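Side-chain contacts in 4-hydroxy-3-methylbut-2-enyl diphosphate reductase, apicoplast (Plasmodium falciparum, PDB 4N7B), which catalyses the last step of the MEP pathway to isoprenoid precursors, reducing 4-hydroxy-3-methylbut-2-enyl diphosphate to isopentenyl and dimethylallyl diphosphate with an iron-sulfur cluster: residues E277-V282 and H286-S291; L222-P227 and K493-L498; I336-K341 and Q395-K400; N418-L423 and V448-I453. One frame throughout, in Å; residues are numbered along the deposited sequence.

Interaction 1 (E277-V282 and H286-S291); sequences EDLNDV and HILIYS
Leu279 and Val282 both rest on Leu288, one on each of its two methyl branches. The closer half lies at Leu279, whose CD2 meets Leu288 CD2 at 4.0 Å with the two side chains crossing at about a right angle. Val282 CG2 approaches the second branch, Leu288 CD1, at 4.3 Å. Leu288 can serve both because its CG stands anti to the backbone N (chi1 179°), which sends the fork out from the strand toward the loop. Contacts thin out at the solvent end. There Val282 CG1 comes only to 4.4 Å from CB of the exposed His286. No hydrogen bond joins the two segments; within 277-282, Asp278 OD1 accepts from Asn280 N at 2.9 Å, an Asx turn with an N-H...O angle of 153°. Backbone bonds from Asp281 N to Asp278 O and from Val282 N to Leu279 O hold the short 3-10 turn that presents Leu279 and Val282 inward. This loop leads from strand 273-276 to strand 287-290, which are separated in the parallel sheet by strand 252-255. Tyr253 of that intervening strand touches Val282 and Leu288, while Ile299 and Ile302 of helix 297-305 touch Leu279; the contact thus lies where the connecting loop, the sheet and this helix meet.

Interaction 2 (L222-P227 and K493-L498); sequences LYLINP and KFVNLL
Leu222, Leu224, Val495 and Leu498 meet entirely through aliphatic groups, and three pairs of side chains meet through methyls. Leu222 CD1 touches Leu498 CD1 at 3.9 Å, the two side chains crossing at about a right angle. Val495 CG2 is shared: it sits against the forked end of Leu224, 4.0 Å from Leu224 CD1 and 4.2 Å from Leu224 CD2, and lies 4.3 Å from Leu222 CD2. As alternate residues of one strand, Leu222 and Leu224 project from the same face of the sheet, and a CG anti to the backbone N (chi1 175° and 177°) carries each methyl fork out to the helix. A second kind of contact is methyl against main chain, where Leu222 CD2 reaches Val495 CA at 4.1 Å and so touches the helix backbone. Backbone hydrogen bonds run within the sheet and within the helix: Leu222 and Leu224 pair with strand 506-511, Tyr223 with strand 477-482, and Leu498 N bonds to Phe494 O. The strand and helix segments run antiparallel at 166°, with axes 10.4 Å apart. Helix 488-499 is the crossover of a beta-alpha-beta unit that leaves strand 477-482 and returns in strand 506-511, passing over strand 221-226 between them; Leu480 and Leu507 from those flanking strands also touch Val495. With no directional bond between these two segments, the seating of the helix on this strand probably rests on the fit of branched side chains and the exclusion of water from a buried apolar face.

Interaction 3 (I336-K341 and Q395-K400); sequences ILIGYK and QKLKNK
Between the two segments no flat side-chain group takes part where Leu397 meets Ile336 and Ile338; there are no faces or edges to match, and branched aliphatic chains do all the touching. One methyl carries the contact from the helix side. Leu397 CD1 lies 3.7 Å from Ile336 CG2 and 3.9 Å from Ile338 CD1, reaching both strand residues at once. The approaches differ: Ile338 and Leu397 come tip to tip, whereas Ile336 and Leu397 slide past each other in opposite directions. For Ile338 this follows from an extended outer chain, chi2 180°, which places CD1 far from the strand. Ile336 and Ile338 alternate along strand 334-338 and so share the sheet face beneath helix 387-400. Tyr379 of neighbouring strand 377-381, an aromatic residue, and Val360 of strand 357-360 touch both isoleucines on the two flanks. Lys400 NZ holds the carbonyls of Val366 and Leu369, tying the helix end to the chain around helix 363-368. Across the contact itself the chemistry is purely apolar, so helix and sheet are joined here by dispersion and burial, while Lys400 adds hydrogen bonds beside it.

Interaction 4 (N418-L423 and V448-I453); sequences NRQTAL and VYSSQI
Gln420 lays its aliphatic stem against the hydroxyl of Ser450, with CG 3.6 Å from Ser450 OG. The amide carbon Gln420 CD is also near, 3.8 Å from that OG, but this is plain van der Waals contact and no hydrogen bond links the pair. One turn along, Leu423 CD2 faces Ser451 CB at 4.4 Å, a looser methyl-to-methylene approach. The small serines are consistent with a close approach of the helices: the CA atoms of Gln420 and Ser450 are 6.7 Å apart. In the second shell each polar end is engaged elsewhere. Ser450 OG, set beside its own backbone N (chi1 -64°), bonds to Lys446 O one turn back in its helix. Ser451 OG bonds to Val456 O and Thr433 OG1. The Gln420 chain runs extended beyond CG (chi2 173°) and carries the amide to the start of helix 387-400, where NE2 gives to Leu385 O and OE1 takes from Met387 N. Leu447 packs on both Gln420 and Leu423. Farther out, the Gln420 side chain is about 6 Å from that of Asn443, which by similarity binds the diphosphate substrate, and about 9 Å from the iron-sulfur cluster. Between helices 414-427 and 442-452, then, the Gln420 stem packs on the Ser450 oxygen and Leu423 on the Ser451 methylene, while the polar groups bond elsewhere; the two-bonded Gln420 amide joins this helix pair to helix 387-400 near the probable substrate site.

How the interactions relate
From the N terminus, strand segment 222-227 opens the widest loop, which interaction 2 closes only at helix segment 493-498; the other three contacts nest inside it in series, and none cross. Interaction 1 closes first, across a three-residue gap. Interaction 3 follows within the second four-stranded sheet region, and interaction 4 then pairs two helices of the five-stranded region. Each of the three sheet regions of this IspH-family enzyme carries at least one of the contacts. Interactions 2 and 4 share one region and touch, Ile225 packing on Ala422 and Leu423. Interactions 3 and 4 come within about 7 Å at their nearest atoms, without contact.

Interaction 1 (E277-V282 and H286-S291)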
loop_
_atom_site.group_PDB
_atom_site.type_symbol
_atom_site.label_atom_id
_atom_site.label_comp_id
_atom_site.label_asym_id
_atom_site.label_seq_id
_atom_site.Cartn_x
_atom_site.Cartn_y
_atom_site.Cartn_z
ATOM N N GLU A 277 14.879 -11.904 -0.285
ATOM C CA GLU A 277 14.998 -11.165 -1.536
ATOM C C GLU A 277 15.731 -12.007 -2.565
ATOM O O GLU A 277 15.594 -11.795 -3.768
ATOM C CB GLU A 277 15.746 -9.846 -1.323
ATOM C CG GLU A 277 15.031 -8.856 -0.428
ATOM C CD GLU A 277 13.721 -8.365 -1.010
ATOM O OE1 GLU A 277 13.437 -8.645 -2.198
ATOM O OE2 GLU A 277 12.968 -7.687 -0.271
ATOM N N ASP A 278 16.512 -12.965 -2.084
ATOM C CA ASP A 278 17.297 -13.816 -2.956
ATOM C C ASP A 278 16.641 -15.187 -3.018
ATOM O O ASP A 278 16.614 -15.914 -2.024
ATOM C CB ASP A 278 18.726 -13.929 -2.424
ATOM C CG ASP A 278 19.684 -14.512 -3.442
ATOM O OD1 ASP A 278 19.306 -15.481 -4.136
ATOM O OD2 ASP A 278 20.818 -13.997 -3.547
ATOM N N LEU A 279 16.111 -15.537 -4.185
ATOM C CA LEU A 279 15.401 -16.804 -4.351
ATOM C C LEU A 279 16.285 -18.038 -4.160
ATOM O O LEU A 279 15.773 -19.148 -4.031
ATOM C CB LEU A 279 14.711 -16.854 -5.712
ATOM C CG LEU A 279 13.256 -16.391 -5.663
ATOM C CD1 LEU A 279 13.193 -14.887 -5.385
ATOM C CD2 LEU A 279 12.526 -16.757 -6.951
ATOM N N ASN A 280 17.601 -17.850 -4.136
ATOM C CA ASN A 280 18.514 -18.947 -3.820
ATOM C C ASN A 280 18.429 -19.339 -2.358
ATOM O O ASN A 280 18.835 -20.439 -1.974
ATOM C CB ASN A 280 19.956 -18.572 -4.145
ATOM C CG ASN A 280 20.245 -18.619 -5.623
ATOM O OD1 ASN A 280 19.522 -19.263 -6.388
ATOM N ND2 ASN A 280 21.311 -17.944 -6.037
ATOM N N ASP A 281 17.907 -18.424 -1.544
ATOM C CA ASP A 281 17.678 -18.693 -0.134
ATOM C C ASP A 281 16.471 -19.604 -0.002
ATOM O O ASP A 281 16.130 -20.038 1.096
ATOM C CB ASP A 281 17.437 -17.391 0.635
ATOM C CG ASP A 281 18.677 -16.523 0.721
ATOM O OD1 ASP A 281 19.698 -16.873 0.087
ATOM O OD2 ASP A 281 18.626 -15.486 1.417
ATOM N N VAL A 282 15.827 -19.892 -1.132
ATOM C CA VAL A 282 14.673 -20.782 -1.147
ATOM C C VAL A 282 15.008 -22.139 -1.757
ATOM O O VAL A 282 15.390 -22.224 -2.923
ATOM C CB VAL A 282 13.502 -20.177 -1.932
ATOM C CG1 VAL A 282 12.323 -21.148 -1.931
ATOM C CG2 VAL A 282 13.104 -18.831 -1.335
ATOM N N HIS A 286 9.991 -25.895 -2.830
ATOM C CA HIS A 286 9.296 -25.328 -1.673
ATOM C C HIS A 286 8.303 -24.224 -2.032
ATOM O O HIS A 286 8.256 -23.747 -3.167
ATOM C CB HIS A 286 10.295 -24.789 -0.648
ATOM C CG HIS A 286 10.830 -25.834 0.276
ATOM N ND1 HIS A 286 11.522 -26.938 -0.174
ATOM C CD2 HIS A 286 10.766 -25.952 1.623
ATOM C CE1 HIS A 286 11.866 -27.690 0.857
ATOM N NE2 HIS A 286 11.419 -27.114 1.958
ATOM N N ILE A 287 7.515 -23.833 -1.034
ATOM C CA ILE A 287 6.530 -22.766 -1.168
ATOM C C ILE A 287 7.210 -21.409 -1.231
ATOM O O ILE A 287 8.099 -21.120 -0.433
ATOM C CB ILE A 287 5.589 -22.729 0.053
ATOM C CG1 ILE A 287 4.867 -24.068 0.227
ATOM C CG2 ILE A 287 4.581 -21.608 -0.086
ATOM C CD1 ILE A 287 3.527 -24.133 -0.486
ATOM N N LEU A 288 6.788 -20.578 -2.176
ATOM C CA LEU A 288 7.163 -19.178 -2.159
ATOM C C LEU A 288 5.940 -18.312 -2.348
ATOM O O LEU A 288 5.168 -18.519 -3.283
ATOM C CB LEU A 288 8.168 -18.846 -3.252
ATOM C CG LEU A 288 8.576 -17.366 -3.270
ATOM C CD1 LEU A 288 9.317 -16.983 -1.990
ATOM C CD2 LEU A 288 9.434 -17.081 -4.480
ATOM N N ILE A 289 5.782 -17.332 -1.463
ATOM C CA ILE A 289 4.666 -16.398 -1.528
ATOM C C ILE A 289 5.100 -15.026 -2.038
ATOM O O ILE A 289 6.077 -14.452 -1.546
ATOM C CB ILE A 289 4.031 -16.223 -0.148
ATOM C CG1 ILE A 289 3.563 -17.588 0.371
ATOM C CG2 ILE A 289 2.879 -15.250 -0.223
ATOM C CD1 ILE A 289 2.979 -17.562 1.766
ATOM N N TYR A 290 4.371 -14.495 -3.015
ATOM C CA TYR A 290 4.636 -13.147 -3.509
ATOM C C TYR A 290 3.828 -12.146 -2.693
ATOM O O TYR A 290 2.638 -12.348 -2.447
ATOM C CB TYR A 290 4.284 -13.028 -4.995
ATOM C CG TYR A 290 5.054 -13.977 -5.885
ATOM C CD1 TYR A 290 6.441 -14.046 -5.832
ATOM C CD2 TYR A 290 4.396 -14.821 -6.765
ATOM C CE1 TYR A 290 7.146 -14.920 -6.643
ATOM C CE2 TYR A 290 5.096 -15.701 -7.579
ATOM C CZ TYR A 290 6.466 -15.749 -7.513
ATOM O OH TYR A 290 7.160 -16.626 -8.330
ATOM N N SER A 291 4.469 -11.060 -2.282
ATOM C CA SER A 291 3.825 -10.100 -1.400
ATOM C C SER A 291 2.716 -9.317 -2.098
ATOM O O SER A 291 2.557 -9.381 -3.316
ATOM C CB SER A 291 4.857 -9.110 -0.860
ATOM O OG SER A 291 5.189 -8.157 -1.853
#

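Interaction 2 (L222-P227 and K493-L498)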
loop_
_atom_site.group_PDB
_atom_site.type_symbol
_atom_site.label_atom_id
_atom_site.label_comp_id
_atom_site.label_asym_id
_atom_site.label_seq_id
_atom_site.Cartn_x
_atom_site.Cartn_y
_atom_site.Cartn_z
ATOM N N LEU A 222 -10.517 13.790 20.603
ATOM C CA LEU A 222 -9.816 12.865 19.722
ATOM C C LEU A 222 -10.784 12.333 18.680
ATOM O O LEU A 222 -11.771 11.645 18.996
ATOM C CB LEU A 222 -9.209 11.723 20.526
ATOM C CG LEU A 222 -8.554 10.626 19.695
ATOM C CD1 LEU A 222 -7.239 11.089 19.152
ATOM C CD2 LEU A 222 -8.366 9.385 20.538
ATOM N N TYR A 223 -10.529 12.681 17.430
ATOM C CA TYR A 223 -11.348 12.205 16.340
ATOM C C TYR A 223 -10.735 10.922 15.828
ATOM O O TYR A 223 -9.676 10.934 15.193
ATOM C CB TYR A 223 -11.396 13.229 15.224
ATOM C CG TYR A 223 -12.148 14.497 15.556
ATOM C CD1 TYR A 223 -13.529 14.531 15.508
ATOM C CD2 TYR A 223 -11.470 15.674 15.879
ATOM C CE1 TYR A 223 -14.230 15.685 15.789
ATOM C CE2 TYR A 223 -12.165 16.840 16.161
ATOM C CZ TYR A 223 -13.549 16.829 16.114
ATOM O OH TYR A 223 -14.262 17.961 16.390
ATOM N N LEU A 224 -11.382 9.815 16.142
ATOM C CA LEU A 224 -10.972 8.518 15.652
ATOM C C LEU A 224 -11.636 8.308 14.304
ATOM O O LEU A 224 -12.869 8.273 14.178
ATOM C CB LEU A 224 -11.374 7.411 16.627
ATOM C CG LEU A 224 -11.050 5.985 16.174
ATOM C CD1 LEU A 224 -9.533 5.800 16.015
ATOM C CD2 LEU A 224 -11.620 4.984 17.187
ATOM N N ILE A 225 -10.805 8.181 13.286
ATOM C CA ILE A 225 -11.275 8.252 11.916
ATOM C C ILE A 225 -11.524 6.879 11.318
ATOM O O ILE A 225 -10.772 5.930 11.551
ATOM C CB ILE A 225 -10.259 8.985 11.045
ATOM C CG1 ILE A 225 -10.126 10.426 11.532
ATOM C CG2 ILE A 225 -10.701 8.980 9.610
ATOM C CD1 ILE A 225 -8.932 11.177 10.986
ATOM N N ASN A 226 -12.567 6.812 10.506
ATOM C CA ASN A 226 -12.896 5.630 9.758
ATOM C C ASN A 226 -13.276 6.147 8.381
ATOM O O ASN A 226 -13.965 7.155 8.264
ATOM C CB ASN A 226 -14.093 4.924 10.449
ATOM C CG ASN A 226 -14.295 3.519 9.975
ATOM O OD1 ASN A 226 -13.393 2.676 10.090
ATOM N ND2 ASN A 226 -15.499 3.232 9.459
ATOM N N PRO A 227 -12.837 5.477 7.321
ATOM C CA PRO A 227 -11.985 4.290 7.318
ATOM C C PRO A 227 -10.518 4.556 7.620
ATOM O O PRO A 227 -9.999 5.660 7.399
ATOM C CB PRO A 227 -12.130 3.767 5.886
ATOM C CG PRO A 227 -12.430 4.965 5.090
ATOM C CD PRO A 227 -13.286 5.836 5.969
ATOM N N LYS A 493 -4.196 1.309 21.164
ATOM C CA LYS A 493 -3.299 1.746 22.232
ATOM C C LYS A 493 -3.223 3.281 22.259
ATOM O O LYS A 493 -3.157 3.899 23.323
ATOM C CB LYS A 493 -1.905 1.168 22.011
ATOM C CG LYS A 493 -1.851 -0.356 22.012
ATOM C CD LYS A 493 -0.413 -0.856 22.094
ATOM C CE LYS A 493 -0.366 -2.373 22.072
ATOM N NZ LYS A 493 1.015 -2.933 22.316
ATOM N N PHE A 494 -3.243 3.905 21.089
ATOM C CA PHE A 494 -3.310 5.359 21.041
ATOM C C PHE A 494 -4.618 5.853 21.652
ATOM O O PHE A 494 -4.625 6.767 22.479
ATOM C CB PHE A 494 -3.157 5.881 19.615
ATOM C CG PHE A 494 -1.715 6.057 19.182
ATOM C CD1 PHE A 494 -1.006 7.202 19.516
ATOM C CD2 PHE A 494 -1.064 5.063 18.453
ATOM C CE1 PHE A 494 0.322 7.361 19.112
ATOM C CE2 PHE A 494 0.267 5.221 18.057
ATOM C CZ PHE A 494 0.949 6.363 18.391
ATOM N N VAL A 495 -5.732 5.246 21.259
ATOM C CA VAL A 495 -7.017 5.680 21.787
ATOM C C VAL A 495 -6.987 5.540 23.302
ATOM O O VAL A 495 -7.402 6.436 24.027
ATOM C CB VAL A 495 -8.155 4.852 21.212
ATOM C CG1 VAL A 495 -9.446 5.120 21.971
ATOM C CG2 VAL A 495 -8.294 5.142 19.730
ATOM N N ASN A 496 -6.466 4.419 23.784
ATOM C CA ASN A 496 -6.434 4.175 25.217
ATOM C C ASN A 496 -5.571 5.203 25.966
ATOM O O ASN A 496 -5.978 5.749 26.986
ATOM C CB ASN A 496 -5.963 2.748 25.495
ATOM C CG ASN A 496 -5.642 2.519 26.956
ATOM O OD1 ASN A 496 -6.525 2.249 27.768
ATOM N ND2 ASN A 496 -4.368 2.654 27.303
ATOM N N LEU A 497 -4.383 5.480 25.452
ATOM C CA LEU A 497 -3.511 6.459 26.076
ATOM C C LEU A 497 -4.156 7.847 26.089
ATOM O O LEU A 497 -4.189 8.502 27.114
ATOM C CB LEU A 497 -2.195 6.510 25.314
ATOM C CG LEU A 497 -1.173 7.549 25.785
ATOM C CD1 LEU A 497 -0.568 7.121 27.095
ATOM C CD2 LEU A 497 -0.105 7.792 24.717
ATOM N N LEU A 498 -4.675 8.288 24.948
ATOM C CA LEU A 498 -5.128 9.678 24.800
ATOM C C LEU A 498 -6.464 10.025 25.451
ATOM O O LEU A 498 -6.662 11.173 25.838
ATOM C CB LEU A 498 -5.175 10.060 23.314
ATOM C CG LEU A 498 -3.790 10.101 22.626
ATOM C CD1 LEU A 498 -3.933 10.314 21.139
ATOM C CD2 LEU A 498 -2.903 11.179 23.221
#

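Interaction 3 (I336-K341 and Q395-K400)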
loop_
_atom_site.group_PDB
_atom_site.type_symbol
_atom_site.label_atom_id
_atom_site.label_comp_id
_atom_site.label_asym_id
_atom_site.label_seq_id
_atom_site.Cartn_x
_atom_site.Cartn_y
_atom_site.Cartn_z
ATOM N N ILE A 336 3.627 5.420 -19.425
ATOM C CA ILE A 336 4.203 6.293 -18.409
ATOM C C ILE A 336 3.728 5.832 -17.046
ATOM O O ILE A 336 2.540 5.763 -16.796
ATOM C CB ILE A 336 3.815 7.763 -18.595
ATOM C CG1 ILE A 336 4.710 8.441 -19.631
ATOM C CG2 ILE A 336 4.075 8.528 -17.327
ATOM C CD1 ILE A 336 4.529 7.966 -21.013
ATOM N N LEU A 337 4.671 5.519 -16.169
ATOM C CA LEU A 337 4.362 4.990 -14.853
ATOM C C LEU A 337 4.699 6.035 -13.804
ATOM O O LEU A 337 5.868 6.275 -13.540
ATOM C CB LEU A 337 5.188 3.732 -14.599
ATOM C CG LEU A 337 5.139 3.129 -13.189
ATOM C CD1 LEU A 337 3.724 3.032 -12.685
ATOM C CD2 LEU A 337 5.783 1.759 -13.210
ATOM N N ILE A 338 3.683 6.673 -13.229
ATOM C CA ILE A 338 3.910 7.675 -12.185
ATOM C C ILE A 338 4.064 6.989 -10.829
ATOM O O ILE A 338 3.150 6.335 -10.351
ATOM C CB ILE A 338 2.723 8.641 -12.091
ATOM C CG1 ILE A 338 2.385 9.197 -13.476
ATOM C CG2 ILE A 338 3.041 9.758 -11.130
ATOM C CD1 ILE A 338 1.220 10.161 -13.487
ATOM N N GLY A 339 5.222 7.104 -10.212
ATOM C CA GLY A 339 5.427 6.466 -8.929
ATOM C C GLY A 339 6.874 6.628 -8.561
ATOM O O GLY A 339 7.620 7.244 -9.325
ATOM N N TYR A 340 7.284 6.084 -7.421
ATOM C CA TYR A 340 8.655 6.263 -6.942
ATOM C C TYR A 340 9.558 5.109 -7.373
ATOM O O TYR A 340 9.272 3.949 -7.084
ATOM C CB TYR A 340 8.644 6.410 -5.426
ATOM C CG TYR A 340 7.880 7.639 -4.995
ATOM C CD1 TYR A 340 8.443 8.903 -5.133
ATOM C CD2 TYR A 340 6.582 7.547 -4.502
ATOM C CE1 TYR A 340 7.755 10.044 -4.759
ATOM C CE2 TYR A 340 5.879 8.690 -4.120
ATOM C CZ TYR A 340 6.478 9.938 -4.249
ATOM O OH TYR A 340 5.804 11.082 -3.873
ATOM N N LYS A 341 10.640 5.455 -8.075
ATOM C CA LYS A 341 11.520 4.491 -8.751
ATOM C C LYS A 341 11.980 3.298 -7.911
ATOM O O LYS A 341 12.164 2.195 -8.427
ATOM C CB LYS A 341 12.777 5.210 -9.261
ATOM C CG LYS A 341 12.544 6.132 -10.441
ATOM C CD LYS A 341 13.887 6.670 -10.993
ATOM C CE LYS A 341 13.682 7.842 -11.979
ATOM N NZ LYS A 341 12.807 7.530 -13.174
ATOM N N GLN A 395 -1.772 16.415 -14.430
ATOM C CA GLN A 395 -2.133 17.650 -15.099
ATOM C C GLN A 395 -1.016 18.112 -16.031
ATOM O O GLN A 395 -1.273 18.581 -17.143
ATOM C CB GLN A 395 -2.386 18.731 -14.061
ATOM C CG GLN A 395 -2.702 20.088 -14.635
ATOM C CD GLN A 395 -3.041 21.079 -13.540
ATOM O OE1 GLN A 395 -2.166 21.789 -13.025
ATOM N NE2 GLN A 395 -4.316 21.114 -13.155
ATOM N N LYS A 396 0.220 17.989 -15.564
ATOM C CA LYS A 396 1.382 18.387 -16.355
ATOM C C LYS A 396 1.556 17.414 -17.515
ATOM O O LYS A 396 1.796 17.823 -18.639
ATOM C CB LYS A 396 2.636 18.408 -15.484
ATOM C CG LYS A 396 3.774 19.190 -16.092
ATOM C CD LYS A 396 4.950 19.270 -15.158
ATOM C CE LYS A 396 6.143 19.890 -15.865
ATOM N NZ LYS A 396 5.793 21.185 -16.513
ATOM N N LEU A 397 1.391 16.123 -17.242
ATOM C CA LEU A 397 1.433 15.109 -18.294
ATOM C C LEU A 397 0.438 15.393 -19.408
ATOM O O LEU A 397 0.748 15.239 -20.591
ATOM C CB LEU A 397 1.118 13.725 -17.738
ATOM C CG LEU A 397 2.300 12.777 -17.591
ATOM C CD1 LEU A 397 1.780 11.427 -17.154
ATOM C CD2 LEU A 397 3.113 12.651 -18.884
ATOM N N LYS A 398 -0.767 15.784 -19.026
ATOM C CA LYS A 398 -1.826 16.026 -19.987
ATOM C C LYS A 398 -1.607 17.298 -20.775
ATOM O O LYS A 398 -2.061 17.403 -21.903
ATOM C CB LYS A 398 -3.171 16.109 -19.282
ATOM C CG LYS A 398 -3.801 14.776 -19.035
ATOM C CD LYS A 398 -5.203 14.977 -18.502
ATOM C CE LYS A 398 -5.961 13.686 -18.385
ATOM N NZ LYS A 398 -7.148 13.862 -17.490
ATOM N N ASN A 399 -0.934 18.274 -20.174
ATOM C CA ASN A 399 -0.603 19.504 -20.884
ATOM C C ASN A 399 0.311 19.165 -22.043
ATOM O O ASN A 399 0.082 19.564 -23.178
ATOM C CB ASN A 399 0.102 20.511 -19.964
ATOM C CG ASN A 399 -0.851 21.175 -18.986
ATOM O OD1 ASN A 399 -2.065 21.211 -19.217
ATOM N ND2 ASN A 399 -0.307 21.711 -17.885
ATOM N N LYS A 400 1.349 18.399 -21.741
ATOM C CA LYS A 400 2.329 18.018 -22.738
ATOM C C LYS A 400 1.755 17.004 -23.734
ATOM O O LYS A 400 1.936 17.144 -24.935
ATOM C CB LYS A 400 3.550 17.445 -22.035
ATOM C CG LYS A 400 4.741 17.303 -22.930
ATOM C CD LYS A 400 5.993 17.006 -22.135
ATOM C CE LYS A 400 7.175 16.800 -23.065
ATOM N NZ LYS A 400 8.454 16.662 -22.310
#

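Interaction 4 (N418-L423 and V448-I453)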
loop_
_atom_site.group_PDB
_atom_site.type_symbol
_atom_site.label_atom_id
_atom_site.label_comp_id
_atom_site.label_asym_id
_atom_site.label_seq_id
_atom_site.Cartn_x
_atom_site.Cartn_y
_atom_site.Cartn_z
ATOM N N ASN A 418 -9.842 6.423 0.014
ATOM C CA ASN A 418 -10.740 6.525 1.135
ATOM C C ASN A 418 -10.044 7.030 2.379
ATOM O O ASN A 418 -10.598 7.845 3.120
ATOM C CB ASN A 418 -11.368 5.165 1.441
ATOM C CG ASN A 418 -12.394 4.738 0.413
ATOM O OD1 ASN A 418 -12.807 5.515 -0.437
ATOM N ND2 ASN A 418 -12.850 3.490 0.525
ATOM N N ARG A 419 -8.855 6.525 2.667
ATOM C CA ARG A 419 -8.192 6.960 3.888
ATOM C C ARG A 419 -7.748 8.427 3.816
ATOM O O ARG A 419 -7.925 9.157 4.790
ATOM C CB ARG A 419 -7.018 6.037 4.225
ATOM C CG ARG A 419 -7.482 4.790 4.969
ATOM C CD ARG A 419 -6.747 3.559 4.510
ATOM N NE ARG A 419 -7.396 2.367 5.036
ATOM C CZ ARG A 419 -8.481 1.809 4.506
ATOM N NH1 ARG A 419 -9.053 2.327 3.421
ATOM N NH2 ARG A 419 -9.003 0.731 5.069
ATOM N N GLN A 420 -7.191 8.869 2.681
ATOM C CA GLN A 420 -6.816 10.280 2.511
ATOM C C GLN A 420 -8.042 11.174 2.521
ATOM O O GLN A 420 -8.057 12.229 3.152
ATOM C CB GLN A 420 -6.046 10.496 1.200
ATOM C CG GLN A 420 -4.626 9.966 1.230
ATOM C CD GLN A 420 -3.931 10.042 -0.127
ATOM O OE1 GLN A 420 -4.222 10.924 -0.937
ATOM N NE2 GLN A 420 -3.026 9.102 -0.386
ATOM N N THR A 421 -9.095 10.745 1.838
ATOM C CA THR A 421 -10.300 11.567 1.741
ATOM C C THR A 421 -10.902 11.833 3.134
ATOM O O THR A 421 -11.279 12.973 3.462
ATOM C CB THR A 421 -11.348 10.926 0.815
ATOM O OG1 THR A 421 -10.814 10.839 -0.516
ATOM C CG2 THR A 421 -12.640 11.766 0.792
ATOM N N ALA A 422 -10.961 10.805 3.966
ATOM C CA ALA A 422 -11.581 10.959 5.276
ATOM C C ALA A 422 -10.723 11.865 6.160
ATOM O O ALA A 422 -11.221 12.774 6.813
ATOM C CB ALA A 422 -11.769 9.610 5.915
ATOM N N LEU A 423 -9.422 11.622 6.159
ATOM C CA LEU A 423 -8.493 12.435 6.942
ATOM C C LEU A 423 -8.534 13.902 6.485
ATOM O O LEU A 423 -8.566 14.837 7.308
ATOM C CB LEU A 423 -7.077 11.880 6.791
ATOM C CG LEU A 423 -5.959 12.750 7.376
ATOM C CD1 LEU A 423 -6.169 12.928 8.883
ATOM C CD2 LEU A 423 -4.571 12.162 7.066
ATOM N N VAL A 448 0.245 11.347 6.272
ATOM C CA VAL A 448 0.888 12.444 6.985
ATOM C C VAL A 448 0.978 13.673 6.081
ATOM O O VAL A 448 0.672 14.805 6.481
ATOM C CB VAL A 448 2.302 12.050 7.409
ATOM C CG1 VAL A 448 3.171 13.301 7.707
ATOM C CG2 VAL A 448 2.240 11.145 8.595
ATOM N N TYR A 449 1.421 13.444 4.855
ATOM C CA TYR A 449 1.609 14.532 3.903
ATOM C C TYR A 449 0.288 15.222 3.577
ATOM O O TYR A 449 0.236 16.440 3.445
ATOM C CB TYR A 449 2.222 13.958 2.643
ATOM C CG TYR A 449 2.492 14.917 1.511
ATOM C CD1 TYR A 449 3.611 15.734 1.523
ATOM C CD2 TYR A 449 1.661 14.960 0.404
ATOM C CE1 TYR A 449 3.895 16.583 0.461
ATOM C CE2 TYR A 449 1.930 15.803 -0.655
ATOM C CZ TYR A 449 3.055 16.619 -0.616
ATOM O OH TYR A 449 3.329 17.456 -1.671
ATOM N N SER A 450 -0.781 14.444 3.438
ATOM C CA SER A 450 -2.089 15.006 3.093
ATOM C C SER A 450 -2.516 16.025 4.133
ATOM O O SER A 450 -3.072 17.062 3.799
ATOM C CB SER A 450 -3.156 13.897 3.007
ATOM O OG SER A 450 -2.876 12.988 1.954
ATOM N N SER A 451 -2.277 15.720 5.406
ATOM C CA SER A 451 -2.593 16.659 6.486
ATOM C C SER A 451 -1.688 17.889 6.457
ATOM O O SER A 451 -2.136 19.012 6.701
ATOM C CB SER A 451 -2.453 15.949 7.834
ATOM O OG SER A 451 -2.624 16.831 8.934
ATOM N N GLN A 452 -0.397 17.688 6.191
ATOM C CA GLN A 452 0.546 18.806 6.249
ATOM C C GLN A 452 0.291 19.855 5.175
ATOM O O GLN A 452 0.359 21.056 5.462
ATOM C CB GLN A 452 1.983 18.319 6.137
ATOM C CG GLN A 452 2.440 17.499 7.308
ATOM C CD GLN A 452 3.783 16.863 7.049
ATOM O OE1 GLN A 452 4.000 16.258 6.001
ATOM N NE2 GLN A 452 4.703 17.019 7.980
ATOM N N ILE A 453 0.032 19.438 3.937
ATOM C CA ILE A 453 -0.207 20.428 2.880
ATOM C C ILE A 453 -1.557 21.115 3.101
ATOM O O ILE A 453 -1.883 22.099 2.429
ATOM C CB ILE A 453 -0.146 19.820 1.469
ATOM C CG1 ILE A 453 -1.197 18.731 1.303
ATOM C CG2 ILE A 453 1.211 19.193 1.229
ATOM C CD1 ILE A 453 -1.272 18.244 -0.130
#